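Local coordinates for protein cellobiose 2-epimerase (Spirochaeta thermophila DSM 6192, PDB 5ZIG) that probably catalyses the reversible epimerisation of cellobiose to 4-O-beta-D-glucopyranosyl-D-mannose, at residues Leu27-Leu31 and His63-Phe67; Ser68-Leu72 and His133-Gly137; Gln21-Leu27 and Asn386-Leu391; Leu57-Arg62 and Tyr120-Ala125; Phe89-Leu94 and Val106-Gly110. All blocks are in the same frame, centred on the assembly; numbering follows the deposited sequence.

From the N terminus, helix 7-31 takes part first: its residues 21-27 pair with 386-391 in contact 3, which closes almost the whole chain into one loop and encloses the other four contacts. Leu-27 is shared with contact 1, where the end of this helix meets residues 63-67 of helix 57-73. Helix 57-73 pairs with helix 119-136 twice, through contact 4 at its start and contact 2 near its end, and these two cross along the chain; contact 4 also crosses contact 1, whereas contact 2 follows it in series. Contact 5, within the loops closed by contacts 2 and 4, ties the end of helix 77-94 to the connection that follows.

Contact 1. Residues Leu27-Leu31 and His63-Phe67; sequences LPFWL and HLWTF
His-63 points the CE1 corner of its imidazole at one face of the Trp-30 indole, where CE1 comes within 3.3 Å of Trp-30 CE3, toward the rim of the ring system. The two side chains cross at about a right angle and their planes lie 49° apart, so the pair is oblique, neither a stack nor a true edge-to-face arrangement. On the opposite face of the indole, the ring of Phe-29 from the same helix supplies CD2 over the centre, leaving the tryptophan held between two aromatic neighbours. Its NE1 is hydrogen-bonded to Glu-359, and His-63 ND1 to Ser-383.

Helices 7-31 and 57-73 belong to the (alpha/alpha)6 barrel expected of this family; here their segments cross at -132° with axes 11.9 Å apart, a separation bridged by long side chains. Phe-67 does much of this bridging. With CG beside its backbone N (chi1 -76°), its ring extends toward helix 7-31 and takes Trp-30 CB at its edge, 3.9 Å from CZ. Leu-31 CD2 approaches the same ring obliquely, 3.6 Å from Phe-67 CE1. Leu-27 slides past Phe-67 in the opposite direction and brings CD2 to 3.7 Å from the methyl CG2 of Thr-66, while the hydroxyl of that threonine turns back to bond the carbonyl of Arg-62.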
# COMPACT_ATOMS: atom_id res chain seq x y z
N LEU A 27 -9.66 -11.58 7.02
CA LEU A 27 -9.82 -11.06 8.38
C LEU A 27 -9.80 -12.16 9.45
O LEU A 27 -9.12 -11.98 10.47
CB LEU A 27 -11.09 -10.20 8.46
CG LEU A 27 -11.10 -8.91 7.62
CD1 LEU A 27 -12.44 -8.15 7.68
CD2 LEU A 27 -9.96 -7.96 8.07
N PRO A 28 -10.49 -13.30 9.30
CA PRO A 28 -10.43 -14.31 10.37
C PRO A 28 -9.03 -14.83 10.63
O PRO A 28 -8.70 -15.16 11.77
CB PRO A 28 -11.36 -15.42 9.87
CG PRO A 28 -12.29 -14.74 8.93
CD PRO A 28 -11.48 -13.66 8.27
N PHE A 29 -8.18 -14.89 9.61
CA PHE A 29 -6.82 -15.36 9.85
C PHE A 29 -6.05 -14.36 10.69
O PHE A 29 -5.36 -14.74 11.64
CB PHE A 29 -6.13 -15.62 8.51
CG PHE A 29 -4.66 -15.89 8.61
CD1 PHE A 29 -4.17 -17.20 8.61
CD2 PHE A 29 -3.75 -14.84 8.64
CE1 PHE A 29 -2.81 -17.45 8.65
CE2 PHE A 29 -2.39 -15.09 8.71
CZ PHE A 29 -1.92 -16.41 8.71
N TRP A 30 -6.17 -13.07 10.39
CA TRP A 30 -5.40 -12.08 11.14
C TRP A 30 -5.97 -11.89 12.54
O TRP A 30 -5.20 -11.70 13.49
CB TRP A 30 -5.34 -10.77 10.37
CG TRP A 30 -4.48 -10.91 9.17
CD1 TRP A 30 -4.89 -10.92 7.87
CD2 TRP A 30 -3.06 -11.11 9.16
NE1 TRP A 30 -3.80 -11.11 7.04
CE2 TRP A 30 -2.67 -11.21 7.81
CE3 TRP A 30 -2.08 -11.20 10.16
CZ2 TRP A 30 -1.33 -11.41 7.44
CZ3 TRP A 30 -0.75 -11.38 9.78
CH2 TRP A 30 -0.39 -11.49 8.44
N LEU A 31 -7.30 -11.97 12.68
CA LEU A 31 -7.92 -11.88 14.00
C LEU A 31 -7.34 -12.90 14.95
O LEU A 31 -7.26 -12.64 16.16
CB LEU A 31 -9.43 -12.08 13.90
CG LEU A 31 -10.30 -10.86 13.65
CD1 LEU A 31 -11.78 -11.26 13.60
CD2 LEU A 31 -10.06 -9.82 14.70
N HIS A 63 -2.14 -3.40 9.99
CA HIS A 63 -3.23 -4.05 10.70
C HIS A 63 -4.19 -3.04 11.30
O HIS A 63 -5.41 -3.24 11.28
CB HIS A 63 -2.69 -4.99 11.78
CG HIS A 63 -2.04 -6.22 11.22
ND1 HIS A 63 -2.56 -6.94 10.17
CD2 HIS A 63 -0.88 -6.85 11.56
CE1 HIS A 63 -1.77 -7.96 9.89
NE2 HIS A 63 -0.75 -7.93 10.73
N LEU A 64 -3.65 -1.93 11.85
CA LEU A 64 -4.53 -0.86 12.31
C LEU A 64 -5.42 -0.34 11.18
O LEU A 64 -6.63 -0.18 11.35
CB LEU A 64 -3.72 0.29 12.90
CG LEU A 64 -4.66 1.42 13.39
CD1 LEU A 64 -5.72 0.87 14.35
CD2 LEU A 64 -3.93 2.64 14.03
N TRP A 65 -4.82 -0.05 10.01
CA TRP A 65 -5.61 0.43 8.89
C TRP A 65 -6.64 -0.61 8.47
O TRP A 65 -7.82 -0.30 8.31
CB TRP A 65 -4.71 0.82 7.70
CG TRP A 65 -5.48 1.40 6.50
CD1 TRP A 65 -5.73 2.72 6.24
CD2 TRP A 65 -6.07 0.66 5.42
NE1 TRP A 65 -6.44 2.85 5.07
CE2 TRP A 65 -6.66 1.60 4.54
CE3 TRP A 65 -6.14 -0.70 5.09
CZ2 TRP A 65 -7.33 1.22 3.38
CZ3 TRP A 65 -6.82 -1.08 3.92
CH2 TRP A 65 -7.39 -0.12 3.08
N THR A 66 -6.21 -1.87 8.36
CA THR A 66 -7.12 -2.91 7.88
C THR A 66 -8.36 -3.03 8.76
O THR A 66 -9.49 -3.01 8.26
CB THR A 66 -6.38 -4.24 7.77
OG1 THR A 66 -5.51 -4.22 6.63
CG2 THR A 66 -7.37 -5.41 7.63
N PHE A 67 -8.18 -3.10 10.08
CA PHE A 67 -9.32 -3.35 10.95
C PHE A 67 -10.18 -2.12 11.18
O PHE A 67 -11.37 -2.26 11.51
CB PHE A 67 -8.85 -3.94 12.29
CG PHE A 67 -8.47 -5.39 12.17
CD1 PHE A 67 -9.45 -6.37 12.11
CD2 PHE A 67 -7.15 -5.77 12.06
CE1 PHE A 67 -9.11 -7.70 11.97
CE2 PHE A 67 -6.80 -7.10 11.93
CZ PHE A 67 -7.77 -8.06 11.88

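Contact 2. Residues Ser68-Leu72 and His133-Gly137; sequences SQAFL and HTASG
Ala-135 brings its methyl group against helix 57-73 and takes most of the apolar contact. Its CB lies 3.7 Å from Leu-72 CG and 3.9 Å from Ser-68 CB, filling the space between two residues one helical turn apart. Leu-72 also meets Thr-134, the residue before Ala-135: the two side chains cross at about a right angle, with Leu-72 CD2 3.9 Å from the threonine methyl CG2. Both leucine branches rest on Thr-134 and Ala-135 together, while Thr-134 turns its hydroxyl back to the carbonyl of Ala-130.

A second group of contacts sets carbon atoms against backbone carbonyl oxygens. Ala-135 CB is 3.3 Å from Ser-68 O, an oxygen that already accepts the helical bond from Leu-72 N. In the other direction, Phe-71 has its CG anti to the backbone N (chi1 -180°), which extends the ring toward the end of helix 119-136; Ala-135 O then meets the ring edge near its plane, 3.5 Å from CE2.

No hydrogen bond joins the two segments. Ser-68 OG is bonded to Leu-64 O, and its CB is the side-chain atom that meets Ala-135. Helix 119-136 ends at Ser-136; Gly-137, with positive phi, leaves the helical path, its N still bonded to His-133 O.

The close approach, 5.3 Å between the CA atoms of Ser-68 and Ala-135, joins neighbouring helices of the (alpha/alpha)6 barrel expected of this family near the protein surface, with helix 77-94 bordering it through Tyr-79 and Leu-80 beside Phe-71, and helix 191-208 through Thr-207 beside Thr-134.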
# COMPACT_ATOMS: atom_id res chain seq x y z
N SER A 68 -9.62 -0.93 11.03
CA SER A 68 -10.44 0.28 10.98
C SER A 68 -11.41 0.24 9.79
O SER A 68 -12.61 0.47 9.94
CB SER A 68 -9.53 1.49 10.88
OG SER A 68 -8.75 1.64 12.06
N GLN A 69 -10.88 -0.05 8.60
CA GLN A 69 -11.69 -0.06 7.38
C GLN A 69 -12.72 -1.18 7.42
O GLN A 69 -13.84 -1.01 6.92
CB GLN A 69 -10.78 -0.20 6.16
CG GLN A 69 -9.76 0.95 6.05
CD GLN A 69 -10.41 2.25 5.62
OE1 GLN A 69 -11.54 2.25 5.13
NE2 GLN A 69 -9.68 3.36 5.78
N ALA A 70 -12.35 -2.32 8.02
CA ALA A 70 -13.29 -3.44 8.10
C ALA A 70 -14.43 -3.14 9.06
O ALA A 70 -15.57 -3.52 8.80
CB ALA A 70 -12.55 -4.71 8.53
N PHE A 71 -14.15 -2.44 10.17
CA PHE A 71 -15.23 -2.04 11.07
C PHE A 71 -16.14 -1.01 10.41
O PHE A 71 -17.35 -0.98 10.66
CB PHE A 71 -14.66 -1.49 12.38
CG PHE A 71 -15.72 -1.06 13.37
CD1 PHE A 71 -16.48 -2.00 14.06
CD2 PHE A 71 -15.96 0.29 13.60
CE1 PHE A 71 -17.46 -1.59 14.98
CE2 PHE A 71 -16.93 0.70 14.52
CZ PHE A 71 -17.67 -0.25 15.20
N LEU A 72 -15.57 -0.13 9.57
CA LEU A 72 -16.37 0.82 8.82
C LEU A 72 -17.24 0.12 7.77
O LEU A 72 -18.42 0.47 7.60
CB LEU A 72 -15.45 1.85 8.16
CG LEU A 72 -14.89 2.98 9.02
CD1 LEU A 72 -13.59 3.54 8.44
CD2 LEU A 72 -15.95 4.09 9.22
N HIS A 133 -9.14 6.97 13.40
CA HIS A 133 -9.95 8.08 13.87
C HIS A 133 -11.36 8.01 13.29
O HIS A 133 -12.36 8.06 14.03
CB HIS A 133 -9.27 9.41 13.53
CG HIS A 133 -10.15 10.60 13.73
ND1 HIS A 133 -10.34 11.17 14.97
CD2 HIS A 133 -10.90 11.32 12.87
CE1 HIS A 133 -11.16 12.20 14.85
NE2 HIS A 133 -11.51 12.31 13.59
N THR A 134 -11.46 7.84 11.97
CA THR A 134 -12.76 7.67 11.31
C THR A 134 -13.55 6.51 11.90
O THR A 134 -14.74 6.64 12.18
CB THR A 134 -12.56 7.46 9.80
OG1 THR A 134 -11.84 8.57 9.25
CG2 THR A 134 -13.91 7.38 9.08
N ALA A 135 -12.91 5.36 12.11
CA ALA A 135 -13.68 4.19 12.52
C ALA A 135 -14.04 4.22 14.00
O ALA A 135 -15.09 3.69 14.38
CB ALA A 135 -12.91 2.91 12.20
N SER A 136 -13.19 4.79 14.85
CA SER A 136 -13.42 4.74 16.29
C SER A 136 -13.85 6.08 16.88
O SER A 136 -14.28 6.10 18.04
CB SER A 136 -12.15 4.24 17.03
OG SER A 136 -11.09 5.19 16.98
N GLY A 137 -13.77 7.17 16.13
CA GLY A 137 -13.98 8.47 16.73
C GLY A 137 -12.88 8.96 17.65
O GLY A 137 -13.02 10.04 18.21

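Contact 3. Residues Gln21-Leu27 and Asn386-Leu391; sequences QLFDHIL and NSRACL
Leu-22 holds CG anti to its backbone N (chi1 -176°), which spreads its two methyls over helix 384-402: CD1 comes to 3.3 Å from Ser-387 OG, and CD2 to 3.7 Å from CD2 of Leu-391, whose side chain it crosses at about a right angle. One turn on, Ile-26 has CG1 beside the backbone N and CG2 anti to it (chi1 -78°), so that the two branches part around the start of the opposing segment. CG1 and CD1 lie against the amide of Asn-386, with CG1 3.7 Å from ND2, while CG2 reaches Ser-387 OG at 3.5 Å.

Cys-390 fills the space between these residues. Its CB packs on Leu-22 CB, and its SG lies 4.0 Å from Ile-26 CD1. Replacing Ile-26 by an alanine would probably open a gap beside Cys-390 SG and strip the Asn-386 amide of the isoleucine part of its apolar cover.

The polar groups beside these aliphatic side chains have partners nearby: Asn-386 ND2 bonds to Glu-359, the residue that also receives Trp-30 NE1, and Ser-387 OG bonds to Ser-383 O. Gln-21 O accepts from both His-25 N and Ile-26 N, in the wider pi-type turn that spans Gln-21 to Ile-26.

The two segments run antiparallel, at 170° with axes 9.8 Å apart, in a buried setting. The pairing of a helix near the N terminus with one near the C terminus is consistent with ring closure of the (alpha/alpha)6 barrel, the fold of this epimerase family.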
# COMPACT_ATOMS: atom_id res chain seq x y z
N GLN A 21 -13.69 -13.45 0.53
CA GLN A 21 -12.28 -13.40 0.83
C GLN A 21 -11.99 -12.49 2.02
O GLN A 21 -11.40 -12.92 3.01
CB GLN A 21 -11.51 -12.95 -0.40
CG GLN A 21 -11.19 -14.07 -1.33
CD GLN A 21 -10.24 -15.05 -0.71
OE1 GLN A 21 -9.21 -14.66 -0.14
NE2 GLN A 21 -10.56 -16.33 -0.81
N LEU A 22 -12.43 -11.21 1.93
CA LEU A 22 -12.25 -10.26 3.03
C LEU A 22 -12.78 -10.81 4.35
O LEU A 22 -12.03 -10.95 5.32
CB LEU A 22 -12.92 -8.91 2.73
CG LEU A 22 -12.66 -7.84 3.82
CD1 LEU A 22 -11.15 -7.55 3.88
CD2 LEU A 22 -13.42 -6.53 3.67
N PHE A 23 -14.08 -11.14 4.40
CA PHE A 23 -14.70 -11.37 5.69
C PHE A 23 -14.63 -12.82 6.16
O PHE A 23 -14.73 -13.08 7.37
CB PHE A 23 -16.16 -10.90 5.68
CG PHE A 23 -16.36 -9.42 5.45
CD1 PHE A 23 -15.95 -8.48 6.38
CD2 PHE A 23 -16.96 -8.97 4.28
CE1 PHE A 23 -16.14 -7.12 6.16
CE2 PHE A 23 -17.15 -7.60 4.06
CZ PHE A 23 -16.74 -6.68 5.00
N ASP A 24 -14.46 -13.79 5.26
CA ASP A 24 -14.42 -15.18 5.68
C ASP A 24 -13.03 -15.79 5.66
O ASP A 24 -12.81 -16.80 6.34
CB ASP A 24 -15.35 -16.04 4.80
CG ASP A 24 -16.79 -15.55 4.84
OD1 ASP A 24 -17.23 -15.04 5.88
OD2 ASP A 24 -17.49 -15.68 3.82
N HIS A 25 -12.10 -15.21 4.90
CA HIS A 25 -10.76 -15.76 4.75
C HIS A 25 -9.69 -14.84 5.32
O HIS A 25 -8.93 -15.25 6.21
CB HIS A 25 -10.51 -16.06 3.27
CG HIS A 25 -9.32 -16.95 3.04
ND1 HIS A 25 -9.39 -18.33 3.12
CD2 HIS A 25 -8.04 -16.66 2.73
CE1 HIS A 25 -8.20 -18.84 2.87
NE2 HIS A 25 -7.36 -17.85 2.65
N ILE A 26 -9.58 -13.60 4.85
CA ILE A 26 -8.45 -12.75 5.24
C ILE A 26 -8.59 -12.32 6.69
O ILE A 26 -7.74 -12.64 7.53
CB ILE A 26 -8.32 -11.54 4.30
CG1 ILE A 26 -7.68 -11.96 2.97
CG2 ILE A 26 -7.43 -10.46 4.95
CD1 ILE A 26 -8.21 -11.18 1.74
N LEU A 27 -9.66 -11.58 7.02
CA LEU A 27 -9.82 -11.06 8.38
C LEU A 27 -9.80 -12.16 9.45
O LEU A 27 -9.12 -11.98 10.47
CB LEU A 27 -11.09 -10.20 8.46
CG LEU A 27 -11.10 -8.91 7.62
CD1 LEU A 27 -12.44 -8.15 7.68
CD2 LEU A 27 -9.96 -7.96 8.07
N ASN A 386 -4.19 -6.95 0.32
CA ASN A 386 -5.31 -7.78 -0.03
C ASN A 386 -6.66 -7.31 0.52
O ASN A 386 -7.59 -7.32 -0.21
CB ASN A 386 -5.05 -9.29 0.16
CG ASN A 386 -4.74 -9.70 1.58
OD1 ASN A 386 -4.85 -8.92 2.50
ND2 ASN A 386 -4.38 -10.96 1.76
N SER A 387 -6.74 -6.88 1.77
CA SER A 387 -7.97 -6.36 2.28
C SER A 387 -8.35 -5.12 1.49
O SER A 387 -9.49 -4.96 1.17
CB SER A 387 -7.91 -5.95 3.70
OG SER A 387 -7.95 -7.01 4.58
N ARG A 388 -7.41 -4.22 1.26
CA ARG A 388 -7.73 -3.05 0.46
C ARG A 388 -8.28 -3.44 -0.90
O ARG A 388 -9.25 -2.85 -1.37
CB ARG A 388 -6.50 -2.17 0.27
CG ARG A 388 -6.81 -0.84 -0.47
CD ARG A 388 -5.68 0.19 -0.36
NE ARG A 388 -4.48 -0.23 -1.09
CZ ARG A 388 -3.40 0.54 -1.30
NH1 ARG A 388 -3.36 1.79 -0.84
NH2 ARG A 388 -2.36 0.05 -1.95
N ALA A 389 -7.65 -4.43 -1.54
CA ALA A 389 -8.07 -4.82 -2.88
C ALA A 389 -9.49 -5.33 -2.87
O ALA A 389 -10.24 -5.08 -3.81
CB ALA A 389 -7.11 -5.87 -3.44
N CYS A 390 -9.89 -5.96 -1.77
CA CYS A 390 -11.27 -6.41 -1.63
C CYS A 390 -12.21 -5.23 -1.39
O CYS A 390 -13.29 -5.15 -2.00
CB CYS A 390 -11.37 -7.41 -0.48
SG CYS A 390 -10.53 -8.99 -0.73
N LEU A 391 -11.82 -4.30 -0.51
CA LEU A 391 -12.66 -3.13 -0.24
C LEU A 391 -12.74 -2.21 -1.46
O LEU A 391 -13.81 -1.74 -1.81
CB LEU A 391 -12.13 -2.36 0.97
CG LEU A 391 -12.34 -3.08 2.31
CD1 LEU A 391 -11.37 -2.55 3.36
CD2 LEU A 391 -13.80 -2.98 2.80

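Contact 4. Residues Leu57-Arg62 and Tyr120-Ala125; sequences LVMTAR and YGNAFA
Leu-57, Val-58 and Ala-61 form the apolar part of the contact. Leu-57 CD2 comes within 3.4 Å of Gly-121 C; a side chain at that glycine would run into this methyl, and its absence lets the CA atoms of Val-58 and Gly-121 come within 5.2 Å. Val-58 divides its branches, CG2 meeting the edge of the Tyr-120 ring at 3.9 Å from CD1 and CG1 standing over one face of Phe-124. Ala-61 CB lies against the carbonyl of Phe-124.

The two segments run nearly parallel, 14° apart with axes 8.7 Å from each other, as adjacent helices of one layer do in the (alpha/alpha)6 barrel of this family.

Contacts of the arginine make up the second group. The chain of Arg-62 is extended from CG to NE and passes over a face of the Phe-124 ring, with NE 3.5 Å from CZ; the guanidinium is tilted 62° to the ring and presents its edge. Val-58 CG1 lies over one guanidinium face, toward its rim. Arg-62 NH2 lies 3.1 Å from Tyr-120 OH. His-196 stacks on Phe-124 and meets Tyr-120 edge-to-face, and Tyr-384 meets Phe-124 edge-to-face.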
# COMPACT_ATOMS: atom_id res chain seq x y z
N LEU A 57 6.88 -1.53 12.46
CA LEU A 57 6.01 -0.36 12.38
C LEU A 57 5.01 -0.50 11.24
O LEU A 57 3.80 -0.31 11.44
CB LEU A 57 6.87 0.89 12.19
CG LEU A 57 6.11 2.15 11.85
CD1 LEU A 57 5.00 2.45 12.88
CD2 LEU A 57 7.10 3.33 11.70
N VAL A 58 5.50 -0.79 10.03
CA VAL A 58 4.64 -0.97 8.85
C VAL A 58 3.56 -2.01 9.11
O VAL A 58 2.37 -1.75 8.90
CB VAL A 58 5.49 -1.37 7.62
CG1 VAL A 58 4.62 -1.45 6.37
CG2 VAL A 58 6.66 -0.42 7.42
N MET A 59 3.96 -3.20 9.55
CA MET A 59 3.00 -4.29 9.73
C MET A 59 1.93 -3.92 10.76
O MET A 59 0.73 -4.15 10.54
CB MET A 59 3.73 -5.57 10.13
CG MET A 59 2.85 -6.76 10.44
SD MET A 59 3.49 -7.64 11.88
CE MET A 59 3.14 -6.43 13.15
N THR A 60 2.34 -3.32 11.87
CA THR A 60 1.39 -2.93 12.91
C THR A 60 0.43 -1.86 12.41
O THR A 60 -0.77 -1.89 12.72
CB THR A 60 2.15 -2.45 14.14
OG1 THR A 60 2.98 -3.52 14.62
CG2 THR A 60 1.19 -1.99 15.25
N ALA A 61 0.94 -0.88 11.66
CA ALA A 61 0.08 0.17 11.12
C ALA A 61 -0.85 -0.38 10.03
O ALA A 61 -2.01 0.04 9.92
CB ALA A 61 0.92 1.32 10.58
N ARG A 62 -0.36 -1.32 9.22
CA ARG A 62 -1.22 -1.96 8.22
C ARG A 62 -2.39 -2.68 8.89
O ARG A 62 -3.53 -2.57 8.42
CB ARG A 62 -0.40 -2.91 7.36
CG ARG A 62 0.46 -2.16 6.34
CD ARG A 62 1.28 -3.08 5.47
NE ARG A 62 2.08 -2.33 4.49
CZ ARG A 62 2.88 -2.91 3.60
NH1 ARG A 62 2.97 -4.24 3.54
NH2 ARG A 62 3.56 -2.17 2.74
N TYR A 120 8.81 6.17 5.29
CA TYR A 120 7.92 5.13 4.80
C TYR A 120 7.01 4.63 5.91
O TYR A 120 5.79 4.60 5.76
CB TYR A 120 8.72 3.99 4.22
CG TYR A 120 7.85 2.93 3.57
CD1 TYR A 120 7.38 1.85 4.31
CD2 TYR A 120 7.50 3.02 2.23
CE1 TYR A 120 6.58 0.88 3.73
CE2 TYR A 120 6.71 2.04 1.64
CZ TYR A 120 6.26 0.98 2.39
OH TYR A 120 5.47 0.01 1.79
N GLY A 121 7.60 4.24 7.04
CA GLY A 121 6.79 3.75 8.14
C GLY A 121 5.98 4.81 8.85
O GLY A 121 4.85 4.57 9.27
N ASN A 122 6.58 5.98 9.06
CA ASN A 122 5.83 7.08 9.65
C ASN A 122 4.67 7.51 8.76
O ASN A 122 3.61 7.92 9.27
CB ASN A 122 6.78 8.24 9.96
CG ASN A 122 7.59 8.00 11.23
OD1 ASN A 122 7.20 8.43 12.31
ND2 ASN A 122 8.69 7.27 11.11
N ALA A 123 4.83 7.42 7.43
CA ALA A 123 3.70 7.63 6.51
C ALA A 123 2.57 6.66 6.81
O ALA A 123 1.43 7.07 7.06
CB ALA A 123 4.14 7.46 5.05
N PHE A 124 2.87 5.35 6.78
CA PHE A 124 1.84 4.35 7.07
C PHE A 124 1.16 4.61 8.41
O PHE A 124 -0.04 4.38 8.54
CB PHE A 124 2.43 2.94 7.04
CG PHE A 124 2.19 2.22 5.75
CD1 PHE A 124 0.96 1.64 5.48
CD2 PHE A 124 3.18 2.18 4.78
CE1 PHE A 124 0.71 1.00 4.25
CE2 PHE A 124 2.94 1.56 3.55
CZ PHE A 124 1.71 0.96 3.29
N ALA A 125 1.89 5.11 9.41
CA ALA A 125 1.26 5.43 10.68
C ALA A 125 0.22 6.52 10.50
O ALA A 125 -0.88 6.44 11.04
CB ALA A 125 2.32 5.85 11.72

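Contact 5. Residues Phe89-Leu94 and Val106-Gly110; sequences FLTHAL and VHPDG
Val-106 faces the end of helix 77-94 and splits its methyls between two partners. CG2 comes to 3.7 Å from Phe-89 CZ, the valine and phenylalanine sliding past each other in opposite directions, while CG1 touches Leu-94 CD2 at 3.7 Å and lies as close to the backbone oxygen of Ala-93. The backbone of Val-106 is bonded to Lys-55, which fixes this residue beside an adjoining strand.

The CB of His-107 points away from the helix, and its carbonyl oxygen takes over, lying near the plane of the Phe-89 ring at its edge. The same oxygen accepts the bond from Gly-110 N at 2.6 Å that closes a type I beta turn from His-107 to Gly-110. This turn lies in the connection from helix 77-94 to helix 119-136, one of the excursions between helices of the (alpha/alpha)6 barrel fold.

Pro-108, whose CB also points away, presents its oxygen obliquely to Phe-89, 3.8 Å from CZ; Lys-55 NZ bonds that oxygen as well. Asp-109 OD1 turns to Thr-111, and the chain then brings Gly-110 against the helix, where its CA sits 3.6 Å from Ala-93 CB. A CB on this glycine would clash with that methyl, and its positive phi would crowd one against the preceding carbonyl.

Phe-89, with CG anti to N (chi1 -164°), extends to the turn, its CZ near the carbonyl oxygens of His-107 and Pro-108, and Ala-93 CB rests over the centre of one ring face. Replacing Phe-89 by a serine would probably leave a gap between Val-106 CG2, the turn carbonyls and the Ala-93 methyl.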
# COMPACT_ATOMS: atom_id res chain seq x y z
N PHE A 89 -0.84 -0.71 20.75
CA PHE A 89 0.54 -1.14 20.54
C PHE A 89 1.30 -0.14 19.68
O PHE A 89 2.50 0.08 19.90
CB PHE A 89 0.59 -2.52 19.89
CG PHE A 89 1.95 -3.17 19.99
CD1 PHE A 89 2.36 -3.76 21.18
CD2 PHE A 89 2.82 -3.17 18.91
CE1 PHE A 89 3.63 -4.36 21.30
CE2 PHE A 89 4.08 -3.76 19.01
CZ PHE A 89 4.49 -4.35 20.21
N LEU A 90 0.63 0.45 18.70
CA LEU A 90 1.25 1.50 17.90
C LEU A 90 1.63 2.70 18.76
O LEU A 90 2.70 3.29 18.57
CB LEU A 90 0.31 1.94 16.79
CG LEU A 90 0.88 3.06 15.94
CD1 LEU A 90 2.08 2.57 15.15
CD2 LEU A 90 -0.24 3.65 15.04
N THR A 91 0.78 3.07 19.71
CA THR A 91 1.00 4.34 20.39
C THR A 91 1.70 4.20 21.73
O THR A 91 2.11 5.22 22.28
CB THR A 91 -0.32 5.08 20.58
OG1 THR A 91 -1.25 4.27 21.30
CG2 THR A 91 -0.89 5.46 19.23
N HIS A 92 1.85 2.98 22.26
CA HIS A 92 2.55 2.75 23.51
C HIS A 92 3.88 2.04 23.33
O HIS A 92 4.72 2.12 24.24
CB HIS A 92 1.70 1.90 24.47
CG HIS A 92 0.45 2.58 24.94
ND1 HIS A 92 -0.46 3.15 24.07
CD2 HIS A 92 -0.04 2.78 26.18
CE1 HIS A 92 -1.46 3.67 24.77
NE2 HIS A 92 -1.23 3.45 26.05
N ALA A 93 4.09 1.33 22.22
CA ALA A 93 5.36 0.67 21.95
C ALA A 93 6.12 1.33 20.80
O ALA A 93 7.26 1.76 20.99
CB ALA A 93 5.13 -0.82 21.67
N LEU A 94 5.50 1.44 19.62
CA LEU A 94 6.23 1.98 18.46
C LEU A 94 6.41 3.50 18.53
O LEU A 94 7.31 4.04 17.87
CB LEU A 94 5.50 1.56 17.18
CG LEU A 94 5.65 0.05 16.93
CD1 LEU A 94 4.43 -0.55 16.20
CD2 LEU A 94 6.97 -0.29 16.19
N VAL A 106 10.08 -2.83 17.16
CA VAL A 106 10.28 -3.07 18.58
C VAL A 106 10.31 -4.57 18.82
O VAL A 106 9.94 -5.37 17.96
CB VAL A 106 9.22 -2.36 19.46
CG1 VAL A 106 9.10 -0.86 19.11
CG2 VAL A 106 7.87 -3.04 19.33
N HIS A 107 10.74 -4.92 20.03
CA HIS A 107 10.73 -6.30 20.48
C HIS A 107 9.30 -6.75 20.76
O HIS A 107 8.40 -5.92 20.93
CB HIS A 107 11.58 -6.44 21.73
CG HIS A 107 13.04 -6.26 21.48
ND1 HIS A 107 13.88 -7.31 21.18
CD2 HIS A 107 13.81 -5.14 21.46
CE1 HIS A 107 15.11 -6.85 21.00
NE2 HIS A 107 15.09 -5.54 21.16
N PRO A 108 9.06 -8.09 20.80
CA PRO A 108 7.74 -8.60 21.21
C PRO A 108 7.06 -7.78 22.31
O PRO A 108 5.90 -7.37 22.12
CB PRO A 108 8.05 -10.03 21.67
CG PRO A 108 9.23 -10.44 20.74
CD PRO A 108 9.93 -9.17 20.29
N ASP A 109 7.76 -7.51 23.42
CA ASP A 109 7.17 -6.76 24.54
C ASP A 109 7.08 -5.26 24.28
O ASP A 109 6.58 -4.53 25.14
CB ASP A 109 7.95 -7.03 25.85
CG ASP A 109 9.38 -6.43 25.86
OD1 ASP A 109 9.83 -5.77 24.91
OD2 ASP A 109 10.06 -6.67 26.88
N GLY A 110 7.53 -4.79 23.12
CA GLY A 110 7.43 -3.38 22.81
C GLY A 110 8.67 -2.56 23.09
O GLY A 110 8.67 -1.36 22.80